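HMG box-containing protein 1 (Homo sapiens, PDB 3QVE) represses transcription by binding the promoters of target genes, acting in cell-cycle control and Wnt signalling, with this chain forming its AXH domain. Local coordinates at residues L18-G23 and E32-A37; H64-S69 and S108-L113; K52-D57 and F79-V84. All coordinates share one frame; numbering follows the deposited sequence.

Interaction 1 of 3, residues L18-G23 and E32-A37; sequences LCFHKG and EDFARA. With EDO (1,2-ethanediol), chain K.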
loop_
_atom_site.group_PDB
_atom_site.type_symbol
_atom_site.label_atom_id
_atom_site.label_comp_id
_atom_site.label_asym_id
_atom_site.label_seq_id
_atom_site.Cartn_x
_atom_site.Cartn_y
_atom_site.Cartn_z
ATOM N N LEU A 18 -2.065 -2.578 8.582
ATOM C CA LEU A 18 -1.169 -3.585 8.030
ATOM C C LEU A 18 -1.372 -4.924 8.730
ATOM O O LEU A 18 -1.578 -4.970 9.942
ATOM C CB LEU A 18 0.272 -3.187 8.301
ATOM C CG LEU A 18 0.664 -1.817 7.737
ATOM C CD1 LEU A 18 2.109 -1.578 8.102
ATOM C CD2 LEU A 18 0.388 -1.709 6.206
ATOM N N CYS A 19 -1.264 -6.010 7.976
ATOM C CA CYS A 19 -1.288 -7.354 8.555
ATOM C C CYS A 19 -0.293 -8.232 7.824
ATOM O O CYS A 19 -0.560 -8.736 6.757
ATOM C CB CYS A 19 -2.696 -7.925 8.494
ATOM S SG CYS A 19 -2.793 -9.522 9.403
ATOM N N PHE A 20 0.898 -8.368 8.408
ATOM C CA PHE A 20 1.955 -9.169 7.850
ATOM C C PHE A 20 1.628 -10.647 8.048
ATOM O O PHE A 20 1.201 -11.057 9.121
ATOM C CB PHE A 20 3.279 -8.829 8.533
ATOM C CG PHE A 20 3.824 -7.514 8.141
ATOM C CD1 PHE A 20 4.633 -7.411 7.013
ATOM C CD2 PHE A 20 3.507 -6.364 8.838
ATOM C CE1 PHE A 20 5.126 -6.202 6.615
ATOM C CE2 PHE A 20 3.996 -5.150 8.436
ATOM C CZ PHE A 20 4.825 -5.066 7.332
ATOM N N HIS A 21 1.771 -11.445 7.007
ATOM C CA HIS A 21 1.446 -12.860 7.135
ATOM C C HIS A 21 2.560 -13.634 7.856
ATOM O O HIS A 21 2.305 -14.682 8.423
ATOM C CB HIS A 21 1.197 -13.489 5.750
ATOM C CG HIS A 21 -0.040 -13.002 5.057
ATOM N ND1 HIS A 21 -0.744 -13.788 4.168
ATOM C CD2 HIS A 21 -0.682 -11.804 5.094
ATOM C CE1 HIS A 21 -1.780 -13.106 3.706
ATOM N NE2 HIS A 21 -1.767 -11.902 4.255
ATOM N N LYS A 22 3.800 -13.140 7.815
ATOM C CA LYS A 22 4.906 -13.807 8.496
ATOM C C LYS A 22 5.524 -12.869 9.498
ATOM O O LYS A 22 5.276 -11.668 9.483
ATOM C CB LYS A 22 5.990 -14.270 7.519
ATOM C CG LYS A 22 5.498 -15.314 6.494
ATOM C CD LYS A 22 5.787 -16.738 6.840
ATOM C CE LYS A 22 5.250 -17.695 5.757
ATOM N NZ LYS A 22 6.069 -17.604 4.501
ATOM N N GLY A 23 6.313 -13.434 10.401
ATOM C CA GLY A 23 7.041 -12.624 11.384
ATOM C C GLY A 23 6.439 -12.649 12.772
ATOM O O GLY A 23 5.492 -13.375 13.036
ATOM N N GLU A 32 0.764 3.998 11.443
ATOM C CA GLU A 32 1.552 4.907 12.245
ATOM C C GLU A 32 2.094 4.219 13.517
ATOM O O GLU A 32 3.232 4.482 13.947
ATOM C CB GLU A 32 0.765 6.132 12.639
ATOM C CG GLU A 32 0.566 7.171 11.539
ATOM C CD GLU A 32 -0.371 8.249 12.020
ATOM O OE1 GLU A 32 0.124 9.159 12.717
ATOM O OE2 GLU A 32 -1.595 8.169 11.735
ATOM N N ASP A 33 1.276 3.358 14.118
ATOM C CA ASP A 33 1.708 2.592 15.314
ATOM C C ASP A 33 2.865 1.673 14.893
ATOM O O ASP A 33 3.891 1.600 15.555
ATOM C CB ASP A 33 0.538 1.793 15.882
ATOM C CG ASP A 33 -0.517 2.670 16.576
ATOM O OD1 ASP A 33 -0.319 3.896 16.671
ATOM O OD2 ASP A 33 -1.549 2.128 17.032
ATOM N N PHE A 34 2.727 1.029 13.742
ATOM C CA PHE A 34 3.788 0.187 13.190
ATOM C C PHE A 34 5.072 0.959 12.925
ATOM O O PHE A 34 6.148 0.536 13.331
ATOM C CB PHE A 34 3.302 -0.499 11.901
ATOM C CG PHE A 34 4.374 -1.275 11.186
ATOM C CD1 PHE A 34 4.730 -2.534 11.616
ATOM C CD2 PHE A 34 5.047 -0.724 10.107
ATOM C CE1 PHE A 34 5.727 -3.273 10.955
ATOM C CE2 PHE A 34 6.039 -1.432 9.446
ATOM C CZ PHE A 34 6.374 -2.715 9.869
ATOM N N ALA A 35 4.964 2.104 12.258
ATOM C CA ALA A 35 6.136 2.864 11.853
ATOM C C ALA A 35 6.853 3.382 13.115
ATOM O O ALA A 35 8.080 3.480 13.130
ATOM C CB ALA A 35 5.745 4.027 10.928
ATOM N N ARG A 36 6.099 3.745 14.147
ATOM C CA ARG A 36 6.714 4.194 15.400
ATOM C C ARG A 36 7.436 3.018 16.074
ATOM O O ARG A 36 8.549 3.196 16.528
ATOM C CB ARG A 36 5.729 4.835 16.378
ATOM C CG ARG A 36 6.273 4.962 17.842
ATOM N N ALA A 37 6.813 1.837 16.101
ATOM C CA ALA A 37 7.414 0.629 16.680
ATOM C C ALA A 37 8.687 0.170 15.943
ATOM O O ALA A 37 9.597 -0.360 16.583
ATOM C CB ALA A 37 6.381 -0.519 16.773
HETATM C C1 EDO K . 6.721 -18.247 10.247
HETATM O O1 EDO K . 5.421 -17.925 10.777
HETATM C C2 EDO K . 7.552 -17.019 10.514
HETATM O O2 EDO K . 6.630 -16.196 11.213
#

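Interaction 2 of 3, residues H64-S69 and S108-L113; sequences HEESVS and SFYPSL. With EDO (1,2-ethanediol), chain E; SO4 (sulfate ion), chain D; EDO (1,2-ethanediol), chain G.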
loop_
_atom_site.group_PDB
_atom_site.type_symbol
_atom_site.label_atom_id
_atom_site.label_comp_id
_atom_site.label_asym_id
_atom_site.label_seq_id
_atom_site.Cartn_x
_atom_site.Cartn_y
_atom_site.Cartn_z
ATOM N N HIS A 64 -7.836 -8.250 -4.255
ATOM C CA HIS A 64 -8.492 -7.074 -3.674
ATOM C C HIS A 64 -9.957 -7.322 -3.433
ATOM O O HIS A 64 -10.573 -8.105 -4.125
ATOM C CB HIS A 64 -8.328 -5.844 -4.593
ATOM C CG HIS A 64 -8.863 -6.043 -5.994
ATOM N ND1 HIS A 64 -10.186 -5.824 -6.330
ATOM C CD2 HIS A 64 -8.246 -6.433 -7.137
ATOM C CE1 HIS A 64 -10.360 -6.109 -7.618
ATOM N NE2 HIS A 64 -9.195 -6.477 -8.127
ATOM N N GLU A 65 -10.509 -6.614 -2.465
ATOM C CA GLU A 65 -11.927 -6.639 -2.204
ATOM C C GLU A 65 -12.231 -5.344 -1.453
ATOM O O GLU A 65 -11.335 -4.617 -1.053
ATOM C CB GLU A 65 -12.289 -7.830 -1.296
ATOM C CG GLU A 65 -11.620 -7.771 0.073
ATOM C CD GLU A 65 -11.821 -9.054 0.907
ATOM O OE1 GLU A 65 -12.290 -10.033 0.371
ATOM O OE2 GLU A 65 -11.517 -9.069 2.115
ATOM N N GLU A 66 -13.508 -5.091 -1.243
ATOM C CA GLU A 66 -14.017 -3.915 -0.583
ATOM C C GLU A 66 -14.845 -4.382 0.553
ATOM O O GLU A 66 -15.485 -5.437 0.477
ATOM C CB GLU A 66 -14.953 -3.150 -1.531
ATOM C CG GLU A 66 -14.364 -1.869 -1.867
ATOM C CD GLU A 66 -15.194 -1.025 -2.794
ATOM O OE1 GLU A 66 -14.880 -1.061 -4.001
ATOM O OE2 GLU A 66 -16.076 -0.300 -2.287
ATOM N N SER A 67 -14.871 -3.574 1.597
ATOM C CA SER A 67 -15.545 -3.931 2.841
ATOM C C SER A 67 -16.013 -2.653 3.525
ATOM O O SER A 67 -15.724 -1.568 3.064
ATOM C CB SER A 67 -14.518 -4.651 3.732
ATOM O OG SER A 67 -15.167 -5.358 4.737
ATOM N N VAL A 68 -16.715 -2.793 4.639
ATOM C CA VAL A 68 -17.075 -1.670 5.494
ATOM C C VAL A 68 -16.485 -1.907 6.890
ATOM O O VAL A 68 -16.583 -2.991 7.429
ATOM C CB VAL A 68 -18.582 -1.507 5.560
ATOM C CG1 VAL A 68 -18.959 -0.353 6.486
ATOM C CG2 VAL A 68 -19.139 -1.256 4.123
ATOM N N SER A 69 -15.839 -0.883 7.443
ATOM C CA SER A 69 -15.249 -0.930 8.773
ATOM C C SER A 69 -15.666 0.328 9.495
ATOM O O SER A 69 -15.339 1.433 9.068
ATOM C CB SER A 69 -13.721 -0.977 8.680
ATOM O OG SER A 69 -13.078 -0.823 9.940
ATOM N N SER A 108 -5.060 3.897 -9.112
ATOM C CA SER A 108 -5.973 3.888 -7.984
ATOM C C SER A 108 -7.091 2.933 -8.312
ATOM O O SER A 108 -7.355 2.641 -9.466
ATOM C CB SER A 108 -6.540 5.310 -7.817
ATOM O OG SER A 108 -7.667 5.368 -6.976
ATOM N N PHE A 109 -7.756 2.428 -7.295
ATOM C CA PHE A 109 -8.992 1.665 -7.524
ATOM C C PHE A 109 -10.129 2.616 -7.832
ATOM O O PHE A 109 -11.130 2.182 -8.426
ATOM C CB PHE A 109 -9.330 0.803 -6.274
ATOM C CG PHE A 109 -8.397 -0.353 -6.086
ATOM C CD1 PHE A 109 -8.653 -1.554 -6.711
ATOM C CD2 PHE A 109 -7.206 -0.214 -5.374
ATOM C CE1 PHE A 109 -7.753 -2.615 -6.581
ATOM C CE2 PHE A 109 -6.319 -1.271 -5.247
ATOM C CZ PHE A 109 -6.610 -2.465 -5.867
ATOM N N TYR A 110 -10.004 3.899 -7.433
ATOM C CA TYR A 110 -11.066 4.890 -7.680
ATOM C C TYR A 110 -10.434 6.216 -8.112
ATOM O O TYR A 110 -10.271 7.128 -7.283
ATOM C CB TYR A 110 -11.873 5.101 -6.408
ATOM C CG TYR A 110 -12.839 3.988 -6.145
ATOM C CD1 TYR A 110 -14.118 4.001 -6.711
ATOM C CD2 TYR A 110 -12.468 2.917 -5.353
ATOM C CE1 TYR A 110 -15.025 2.962 -6.475
ATOM C CE2 TYR A 110 -13.324 1.883 -5.113
ATOM C CZ TYR A 110 -14.606 1.899 -5.687
ATOM O OH TYR A 110 -15.458 0.864 -5.432
ATOM N N PRO A 111 -10.021 6.307 -9.382
ATOM C CA PRO A 111 -9.231 7.458 -9.839
ATOM C C PRO A 111 -9.892 8.808 -9.521
ATOM O O PRO A 111 -9.213 9.725 -9.116
ATOM C CB PRO A 111 -9.160 7.227 -11.334
ATOM C CG PRO A 111 -9.149 5.733 -11.429
ATOM C CD PRO A 111 -10.110 5.271 -10.429
ATOM N N SER A 112 -11.219 8.905 -9.621
ATOM C CA SER A 112 -11.883 10.181 -9.331
ATOM C C SER A 112 -11.816 10.540 -7.876
ATOM O O SER A 112 -11.649 11.716 -7.554
ATOM C CB SER A 112 -13.325 10.168 -9.824
ATOM O OG SER A 112 -13.273 10.043 -11.232
ATOM N N LEU A 113 -11.940 9.556 -6.990
ATOM C CA LEU A 113 -11.803 9.847 -5.560
ATOM C C LEU A 113 -10.385 10.248 -5.234
ATOM O O LEU A 113 -10.158 11.131 -4.422
ATOM C CB LEU A 113 -12.215 8.646 -4.728
ATOM C CG LEU A 113 -13.686 8.220 -4.799
ATOM C CD1 LEU A 113 -13.913 7.031 -3.828
ATOM C CD2 LEU A 113 -14.645 9.412 -4.482
HETATM C C1 EDO E . -13.695 5.972 -10.189
HETATM O O1 EDO E . -13.426 6.812 -9.033
HETATM C C2 EDO E . -13.656 6.742 -11.517
HETATM O O2 EDO E . -12.955 6.058 -12.571
HETATM S S SO4 D . -8.335 -6.903 -11.812
HETATM O O1 SO4 D . -9.397 -7.529 -11.056
HETATM O O2 SO4 D . -7.514 -7.835 -12.553
HETATM O O3 SO4 D . -8.805 -5.778 -12.602
HETATM O O4 SO4 D . -7.450 -6.316 -10.844
HETATM C C1 EDO G . -7.581 -9.334 -0.327
HETATM O O1 EDO G . -7.899 -10.711 -0.617
HETATM C C2 EDO G . -7.217 -9.322 1.156
HETATM O O2 EDO G . -8.201 -9.985 2.000
#

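Interaction 3 of 3, residues K52-D57 and F79-V84; sequences KGYGSD and FDPGTV. With EDO (1,2-ethanediol), chain I.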
loop_
_atom_site.group_PDB
_atom_site.type_symbol
_atom_site.label_atom_id
_atom_site.label_comp_id
_atom_site.label_asym_id
_atom_site.label_seq_id
_atom_site.Cartn_x
_atom_site.Cartn_y
_atom_site.Cartn_z
ATOM N N LYS A 52 12.747 -4.192 8.219
ATOM C CA LYS A 52 13.593 -3.279 7.458
ATOM C C LYS A 52 13.758 -3.838 6.047
ATOM O O LYS A 52 14.132 -5.010 5.885
ATOM C CB LYS A 52 14.979 -3.097 8.099
ATOM C CG LYS A 52 15.940 -2.226 7.255
ATOM C CD LYS A 52 17.376 -2.197 7.798
ATOM C CE LYS A 52 18.284 -1.359 6.895
ATOM N NZ LYS A 52 19.730 -1.545 7.203
ATOM N N GLY A 53 13.473 -3.008 5.038
ATOM C CA GLY A 53 13.687 -3.410 3.661
ATOM C C GLY A 53 12.516 -4.204 3.094
ATOM O O GLY A 53 12.566 -4.586 1.924
ATOM N N TYR A 54 11.468 -4.453 3.886
ATOM C CA TYR A 54 10.324 -5.208 3.384
ATOM C C TYR A 54 9.710 -4.491 2.188
ATOM O O TYR A 54 9.367 -3.328 2.263
ATOM C CB TYR A 54 9.255 -5.401 4.437
ATOM C CG TYR A 54 8.109 -6.276 3.954
ATOM C CD1 TYR A 54 8.085 -7.661 4.213
ATOM C CD2 TYR A 54 7.032 -5.717 3.272
ATOM C CE1 TYR A 54 7.005 -8.441 3.772
ATOM C CE2 TYR A 54 5.961 -6.477 2.816
ATOM C CZ TYR A 54 5.955 -7.844 3.073
ATOM O OH TYR A 54 4.900 -8.575 2.584
ATOM N N GLY A 55 9.596 -5.211 1.079
ATOM C CA GLY A 55 8.992 -4.695 -0.122
ATOM C C GLY A 55 9.796 -3.653 -0.870
ATOM O O GLY A 55 9.221 -2.860 -1.623
ATOM N N SER A 56 11.103 -3.628 -0.661
ATOM C CA SER A 56 11.950 -2.598 -1.259
ATOM C C SER A 56 12.014 -2.661 -2.810
ATOM O O SER A 56 12.379 -1.707 -3.444
ATOM C CB SER A 56 13.385 -2.705 -0.696
ATOM O OG SER A 56 13.906 -3.978 -0.990
ATOM N N ASP A 57 11.724 -3.811 -3.390
ATOM C CA ASP A 57 11.613 -3.956 -4.819
ATOM C C ASP A 57 10.184 -3.738 -5.328
ATOM O O ASP A 57 9.918 -3.996 -6.481
ATOM C CB ASP A 57 12.036 -5.365 -5.255
ATOM C CG ASP A 57 13.495 -5.636 -5.016
ATOM O OD1 ASP A 57 14.304 -4.838 -5.514
ATOM O OD2 ASP A 57 13.822 -6.643 -4.354
ATOM N N PHE A 79 -0.616 -8.229 -0.986
ATOM C CA PHE A 79 0.569 -7.903 -1.774
ATOM C C PHE A 79 1.672 -8.947 -1.569
ATOM O O PHE A 79 1.809 -9.496 -0.481
ATOM C CB PHE A 79 1.163 -6.580 -1.312
ATOM C CG PHE A 79 0.353 -5.381 -1.689
ATOM C CD1 PHE A 79 0.380 -4.883 -2.975
ATOM C CD2 PHE A 79 -0.358 -4.682 -0.723
ATOM C CE1 PHE A 79 -0.342 -3.748 -3.325
ATOM C CE2 PHE A 79 -1.088 -3.549 -1.073
ATOM C CZ PHE A 79 -1.083 -3.098 -2.360
ATOM N N ASP A 80 2.479 -9.153 -2.606
ATOM C CA ASP A 80 3.631 -10.044 -2.596
ATOM C C ASP A 80 4.929 -9.251 -2.773
ATOM O O ASP A 80 5.121 -8.616 -3.829
ATOM C CB ASP A 80 3.445 -11.044 -3.732
ATOM C CG ASP A 80 4.520 -12.127 -3.768
ATOM O OD1 ASP A 80 5.448 -12.018 -2.993
ATOM O OD2 ASP A 80 4.403 -13.094 -4.552
ATOM N N PRO A 81 5.842 -9.276 -1.775
ATOM C CA PRO A 81 7.099 -8.554 -1.907
ATOM C C PRO A 81 8.164 -9.247 -2.723
ATOM O O PRO A 81 9.221 -8.669 -2.929
ATOM C CB PRO A 81 7.588 -8.449 -0.476
ATOM C CG PRO A 81 7.091 -9.693 0.143
ATOM C CD PRO A 81 5.736 -9.897 -0.443
ATOM N N GLY A 82 7.910 -10.466 -3.162
ATOM C CA GLY A 82 8.808 -11.154 -4.091
ATOM C C GLY A 82 9.779 -12.155 -3.457
ATOM O O GLY A 82 10.577 -12.721 -4.164
ATOM N N THR A 83 9.715 -12.346 -2.141
ATOM C CA THR A 83 10.540 -13.291 -1.394
ATOM C C THR A 83 9.656 -14.072 -0.464
ATOM O O THR A 83 8.980 -13.471 0.392
ATOM C CB THR A 83 11.498 -12.510 -0.485
ATOM O OG1 THR A 83 12.418 -11.768 -1.293
ATOM C CG2 THR A 83 12.241 -13.403 0.372
ATOM N N VAL A 84 9.661 -15.391 -0.582
ATOM C CA VAL A 84 8.799 -16.234 0.257
ATOM C C VAL A 84 8.995 -16.036 1.746
ATOM O O VAL A 84 8.026 -15.976 2.513
ATOM C CB VAL A 84 8.935 -17.742 -0.101
ATOM C CG1 VAL A 84 8.113 -18.620 0.866
ATOM C CG2 VAL A 84 8.503 -17.977 -1.584
HETATM C C1 EDO I . 8.718 -7.130 -6.791
HETATM O O1 EDO I . 9.580 -8.240 -6.526
HETATM C C2 EDO I . 7.326 -7.672 -7.054
HETATM O O2 EDO I . 7.046 -8.651 -6.049
HETATM O O HOH W 1 10.017 -6.127 -2.858
#

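Interaction 1 of 3, residues L18-G23 and E32-A37
The F34 ring carries L18 over one of its faces, while the ring of F20 approaches it obliquely. The L18 contact is a CH-pi interaction: CD1 of L18 lies 4.1 Å from the centroid of the F34 ring and 29° off the ring normal, so the methyl sits over the face without being centred on it. Its nearest ring atom shows the shift, with L18 CD1 only 3.7 Å from F34 CD2.

The F20 and F34 rings have centroids 5.2 Å apart and planes inclined at 31°, a geometry that matches neither a stack nor an edge-to-face pair. They meet through F20 CE2, 3.6 Å from F34 CE1, with F20 CZ 3.8 Å from F34 CZ. The two strand side chains each cross the F34 side chain at about a right angle. F34 reaches them because its CG stands anti to its backbone N (chi1 174°), extending the ring from the helix across an 8.1 Å separation between L18 CA and F34 CA. All three side chains are buried, and the contact between the segments is wholly apolar.

Further rings join the cluster: W9 meets F34 edge-to-face, H51 stacks on F20, and Y54 makes an edge-to-face pair with F20. From strand 89-94, V91 touches L18 and L89 touches F20. Strand 17-20 pairs with 89-94 on one side and with the edge strand 29-30 on the other, and helix 31-37, which follows 29-30 directly, packs through F34 against the 17-20 strand.

Interaction 2 of 3, residues H64-S69 and S108-L113
H64 and F109 come together because H64 places its CG between its backbone N and carbonyl carbon (chi1 57°), and F109 sets its own CG anti to the carbonyl carbon (chi1 -71°). As a result F109 CE1 lies over one face of the imidazole, toward its rim, 3.7 Å from H64 CG. The ring planes are 55° apart, so the pair is oblique.

Two residues along the strand, the extended E66 side chain meets Y110 from the opposite direction. Y110 OH donates to E66 OE1 at 2.5 Å, a very short bond whose exact length deserves caution; the carboxylate oxygen lies at the edge of the phenol ring, in its plane. At its own edge the H64 ring gives NE2 to a sulfate, 3.1 Å from sulfate O1, and H126 and I127 bind the same ion, probably a crystallisation component.

This is a surface contact between strand 59-69 and the start of helix 111-118. S108 OG accepts from Y110 N at 2.8 Å, forming an ST turn, and Y110 occupies the N-cap position. Within the AXH domain, the strand of the larger antiparallel sheet is thus joined to a helix entry that follows strand 105-108 of the smaller sheet.

Interaction 3 of 3, residues K52-D57 and F79-V84
Y54 and G55, the two central residues of a type II beta turn running from G53 to S56, are the part of this loop that meets P81. The turn is closed at its first residue, where G53 O accepts from S56 N at 3.1 Å.

Next comes Y54. With chi1 at -176°, the side chain leaves on the side opposite its own backbone N, which stretches the phenol away from the turn and across the proline. P81 CB lies over one ring face, 4.3 Å from the Y54 ring centroid and 22° off its normal, a CH-pi contact displaced toward the rim. Farther round the pyrrolidine ring, toward the outer end of the phenol, P81 CG is 3.6 Å from Y54 CZ and P81 CD 3.4 Å from Y54 OH. The hydroxyl's polar partner is G87 O, to which it is hydrogen-bonded. With an alanine here, P81 would probably lose the ring that covers it, leaving a gap in the packing, and G87 O would be deprived of its hydroxyl mate.

G55 continues the apolar contact through its backbone, with G55 CA 4.0 Å from P81 CB. Its phi is positive, and a side chain at this position would be crowded by Y54 CD2. At the end of the segment, D57 is linked by water: D57 N donates to a molecule 2.9 Å away, and that water donates in turn to P81 O.

Within the segment 79-84, D80 OD1 accepts from G82 N at 2.9 Å, 48° out of the carboxylate plane, defining an Asx turn around P81. The contact therefore packs a type II turn, in the loop before strand 59-69, against an Asx turn that takes the chain out of strand 72-80, within the AXH domain.

All three contacts lie in the AXH domain and reach its larger antiparallel sheet. Interactions 1 and 3 have centres about 14 Å apart and touch: F20 CE1 is 3.9 Å from Y54 CD2, so the two buried contacts meet through this aromatic pair. Interaction 2 lies farther off, its centre about 21 Å from that of interaction 1 and about 23 Å from that of interaction 3, touching neither. Along the chain, interaction 1 closes before the others open, whereas interactions 2 and 3 interleave their segments through the neighbouring strands 59-69 and 72-80. These strands therefore connect a buried loop packing at one end with a surface contact on the opposite side of the chain's centre.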